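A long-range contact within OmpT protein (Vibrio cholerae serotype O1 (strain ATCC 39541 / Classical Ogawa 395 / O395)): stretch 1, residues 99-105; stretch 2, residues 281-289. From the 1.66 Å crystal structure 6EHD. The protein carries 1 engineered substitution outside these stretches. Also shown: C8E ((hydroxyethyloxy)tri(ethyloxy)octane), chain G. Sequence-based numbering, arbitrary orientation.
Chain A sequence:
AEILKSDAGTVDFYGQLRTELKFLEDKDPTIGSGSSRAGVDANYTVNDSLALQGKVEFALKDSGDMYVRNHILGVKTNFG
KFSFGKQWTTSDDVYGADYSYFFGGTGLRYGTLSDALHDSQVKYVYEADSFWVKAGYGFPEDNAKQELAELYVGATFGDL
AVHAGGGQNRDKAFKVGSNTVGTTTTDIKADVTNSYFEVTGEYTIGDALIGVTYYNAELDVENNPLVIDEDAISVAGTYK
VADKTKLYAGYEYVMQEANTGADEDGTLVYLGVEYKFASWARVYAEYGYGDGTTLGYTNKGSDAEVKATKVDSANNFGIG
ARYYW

Stretch 1 99-105: YSYFFGG
Stretch 2 (281-289) ARVYAEYGY

The contact is organised around the carboxylate of Glu-286, which receives the backbone amides of three consecutive residues in the irregular stretch 99-105. Tyr-101 N donates to Glu-286 OE1 at 2.8 Å with an N-H...O angle of 159°, the shortest and straightest bond of the set. Phe-103 N donates to Glu-286 OE2 at 3.0 Å and 142°. Between them, Phe-102 N reaches Glu-286 OE2 at 3.3 Å and 134°, a weak bond by both length and angle. Three successive amides can face one carboxylate because the loop curls around it: phi/psi run -102/-16, -137/-48 and -113/-21 from Tyr-101 to Phe-103, following -80/167 at Ser-100. Glu-286 meets them with an extended side chain, chi1 -171° (t) and chi2 173° (t), and chi3 of -57° sets the carboxylate plane. Its negative charge suits a cluster of N-H donors in a buried site.

A second polar link lies nearer the start of the strand. Arg-282 NH1 donates to Tyr-101 OH at 3.0 Å and 146°. The hydroxyl lies near the guanidinium plane, and NH1 lies near the plane of the phenol ring, so the two groups meet edge to edge. The arginine rotamers are p, t, p for chi1 to chi3, with chi4 at 169°.

Stretch 2 is strand throughout, from -150/134 at Ala-281 to -113/120 at Tyr-289, so its side chains alternate. The CA-to-CB bonds of Arg-282, Tyr-284 and Glu-286 point toward the loop, while those of Val-283, Ala-285, Tyr-287 and Tyr-289 point away. The CA register pairs Phe-102 with Glu-286 at 7.3 Å and Phe-103 with Gly-288 at 6.0 Å.

Tyr-101 (chi1 -85°, m; chi2 -88°) stacks face to face on Tyr-284 (chi1 36°, p; chi2 -85°): the centroids are 4.0 Å apart, the planes differ by 11°, and Tyr-101 CE1 lies 3.6 Å from Tyr-284 CD1. Tyr-284 CB sits over the same phenol 4.2 Å from the Tyr-101 centroid, 16° off the normal, as a CH-pi contact. The detergent C8E covers the opposite face of Tyr-101, with C8E C16 3.9 Å from Tyr-101 CE1.

Phe-102 (chi1 -67°, m; chi2 -77°) packs obliquely on Tyr-284, centroids 5.8 Å apart and planes at 54°, with Phe-102 CE2 3.7 Å from Tyr-284 CD2. Phe-103 (chi1 -59°, m; chi2 -56°) brings CD2 to 3.7 Å from Gly-288 N. An ideal CB on Gly-288 would lie 2.6 Å from Phe-103 CD2, so this close approach depends on a bare backbone.

Within the loop, Gly-104 N donates to Ser-100 OG (chi1 71°, p) at 3.0 Å and 135°, tying the turn across its base. Gly-104 has phi/psi -80/-180, and an ideal CB there would clash with Ser-100 OG at 2.9 Å. Gly-105 follows at 103/3, beyond the contact. Together the two stretches bury 480 Å².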

# COMPACT_ATOMS: atom_id res chain seq x y z
N TYR A 99 -6.15 8.08 4.01
CA TYR A 99 -5.51 8.57 5.21
C TYR A 99 -5.93 7.76 6.44
O TYR A 99 -5.66 8.15 7.56
CB TYR A 99 -5.81 10.05 5.41
CG TYR A 99 -5.39 10.90 4.21
CD1 TYR A 99 -4.15 10.73 3.57
CD2 TYR A 99 -6.25 11.84 3.72
CE1 TYR A 99 -3.83 11.44 2.41
CE2 TYR A 99 -5.93 12.58 2.56
CZ TYR A 99 -4.71 12.42 1.93
OH TYR A 99 -4.42 13.22 0.79
N SER A 100 -6.52 6.58 6.21
CA SER A 100 -6.99 5.73 7.33
C SER A 100 -5.88 4.89 8.02
O SER A 100 -4.76 4.71 7.48
CB SER A 100 -8.08 4.76 6.77
OG SER A 100 -7.54 3.76 5.91
N TYR A 101 -6.22 4.33 9.20
CA TYR A 101 -5.38 3.38 9.97
C TYR A 101 -5.85 1.91 9.81
O TYR A 101 -5.08 1.03 10.09
CB TYR A 101 -5.37 3.76 11.45
CG TYR A 101 -4.38 4.77 11.83
CD1 TYR A 101 -3.10 4.38 12.18
CD2 TYR A 101 -4.70 6.13 11.87
CE1 TYR A 101 -2.13 5.38 12.47
CE2 TYR A 101 -3.75 7.10 12.22
CZ TYR A 101 -2.45 6.70 12.55
OH TYR A 101 -1.47 7.65 12.87
N PHE A 102 -7.08 1.63 9.33
CA PHE A 102 -7.66 0.30 9.24
C PHE A 102 -8.43 -0.11 7.98
O PHE A 102 -8.17 -1.18 7.41
CB PHE A 102 -8.63 -0.01 10.43
CG PHE A 102 -7.98 -0.13 11.78
CD1 PHE A 102 -7.31 -1.25 12.13
CD2 PHE A 102 -8.07 0.97 12.71
CE1 PHE A 102 -6.74 -1.37 13.42
CE2 PHE A 102 -7.54 0.81 14.02
CZ PHE A 102 -6.88 -0.35 14.33
N PHE A 103 -9.34 0.73 7.49
CA PHE A 103 -10.38 0.25 6.54
C PHE A 103 -10.31 0.78 5.10
O PHE A 103 -10.92 0.22 4.21
CB PHE A 103 -11.77 0.55 7.11
CG PHE A 103 -12.03 -0.10 8.49
CD1 PHE A 103 -11.89 -1.51 8.62
CD2 PHE A 103 -12.31 0.68 9.61
CE1 PHE A 103 -12.06 -2.13 9.90
CE2 PHE A 103 -12.48 0.06 10.87
CZ PHE A 103 -12.37 -1.34 10.98
N GLY A 104 -9.64 1.92 4.89
CA GLY A 104 -9.51 2.51 3.51
C GLY A 104 -8.45 1.89 2.65
O GLY A 104 -7.75 0.97 3.08
N GLY A 105 -8.34 2.43 1.42
CA GLY A 105 -7.50 1.92 0.33
C GLY A 105 -8.28 1.17 -0.76
O GLY A 105 -7.66 0.60 -1.67
N ALA A 281 5.07 7.51 20.70
CA ALA A 281 3.82 6.80 21.08
C ALA A 281 2.56 7.51 20.50
O ALA A 281 2.44 8.74 20.64
CB ALA A 281 3.66 6.71 22.58
N ARG A 282 1.67 6.68 19.92
CA ARG A 282 0.35 7.19 19.53
C ARG A 282 -0.73 6.16 19.60
O ARG A 282 -0.46 4.98 19.64
CB ARG A 282 0.42 7.70 18.07
CG ARG A 282 0.57 6.63 17.04
CD ARG A 282 0.64 7.20 15.58
NE ARG A 282 1.85 7.98 15.34
CZ ARG A 282 2.22 8.39 14.09
NH1 ARG A 282 1.44 8.12 13.01
NH2 ARG A 282 3.39 9.04 13.92
N VAL A 283 -1.98 6.65 19.61
CA VAL A 283 -3.18 5.80 19.62
C VAL A 283 -4.19 6.35 18.58
O VAL A 283 -4.09 7.50 18.14
CB VAL A 283 -3.89 5.73 21.01
CG1 VAL A 283 -2.90 5.06 22.02
CG2 VAL A 283 -4.32 7.07 21.48
N TYR A 284 -5.10 5.49 18.22
CA TYR A 284 -6.12 5.88 17.22
C TYR A 284 -7.39 5.01 17.33
O TYR A 284 -7.36 3.84 17.79
CB TYR A 284 -5.51 5.71 15.77
CG TYR A 284 -4.57 4.56 15.57
CD1 TYR A 284 -3.22 4.67 15.87
CD2 TYR A 284 -5.02 3.34 15.16
CE1 TYR A 284 -2.35 3.60 15.76
CE2 TYR A 284 -4.14 2.26 14.98
CZ TYR A 284 -2.79 2.38 15.35
OH TYR A 284 -1.94 1.27 15.17
N ALA A 285 -8.52 5.57 16.85
CA ALA A 285 -9.77 4.86 16.82
C ALA A 285 -10.53 5.24 15.51
O ALA A 285 -10.53 6.45 15.15
CB ALA A 285 -10.63 5.29 18.02
N GLU A 286 -11.16 4.24 14.91
CA GLU A 286 -11.78 4.44 13.63
C GLU A 286 -13.08 3.68 13.46
O GLU A 286 -13.21 2.52 13.87
CB GLU A 286 -10.72 3.94 12.53
CG GLU A 286 -11.07 4.25 11.07
CD GLU A 286 -9.86 3.84 10.15
OE1 GLU A 286 -8.74 4.40 10.45
OE2 GLU A 286 -10.06 3.02 9.23
N TYR A 287 -14.01 4.31 12.73
CA TYR A 287 -15.24 3.62 12.25
C TYR A 287 -15.18 3.50 10.71
O TYR A 287 -14.82 4.49 10.02
CB TYR A 287 -16.41 4.51 12.62
CG TYR A 287 -17.74 4.15 11.95
CD1 TYR A 287 -18.31 2.89 12.13
CD2 TYR A 287 -18.36 5.02 11.01
CE1 TYR A 287 -19.55 2.54 11.48
CE2 TYR A 287 -19.55 4.65 10.34
CZ TYR A 287 -20.15 3.42 10.60
OH TYR A 287 -21.38 3.10 9.97
N GLY A 288 -15.54 2.33 10.22
CA GLY A 288 -15.66 2.02 8.80
C GLY A 288 -17.06 1.45 8.40
O GLY A 288 -17.50 0.49 9.01
N TYR A 289 -17.68 2.06 7.37
CA TYR A 289 -18.98 1.57 6.79
C TYR A 289 -18.71 1.07 5.37
O TYR A 289 -18.14 1.86 4.53
CB TYR A 289 -19.97 2.72 6.78
CG TYR A 289 -21.23 2.30 6.00
CD1 TYR A 289 -22.24 1.55 6.61
CD2 TYR A 289 -21.35 2.59 4.65
CE1 TYR A 289 -23.38 1.16 5.88
CE2 TYR A 289 -22.51 2.21 3.91
CZ TYR A 289 -23.51 1.51 4.55
OH TYR A 289 -24.63 1.09 3.84
C11 C8E G . -1.98 9.72 7.37
O12 C8E G . -1.80 8.58 8.26
C13 C8E G . -2.21 7.34 7.62
C14 C8E G . -1.83 6.13 8.45
O15 C8E G . -0.38 6.10 8.41
C16 C8E G . 0.32 5.55 9.49
C17 C8E G . 0.28 4.13 9.15
O18 C8E G . 1.56 3.50 9.17
C19 C8E G . 1.75 2.08 9.04
C20 C8E G . 2.20 0.99 7.99
O21 C8E G . 1.95 -0.49 8.24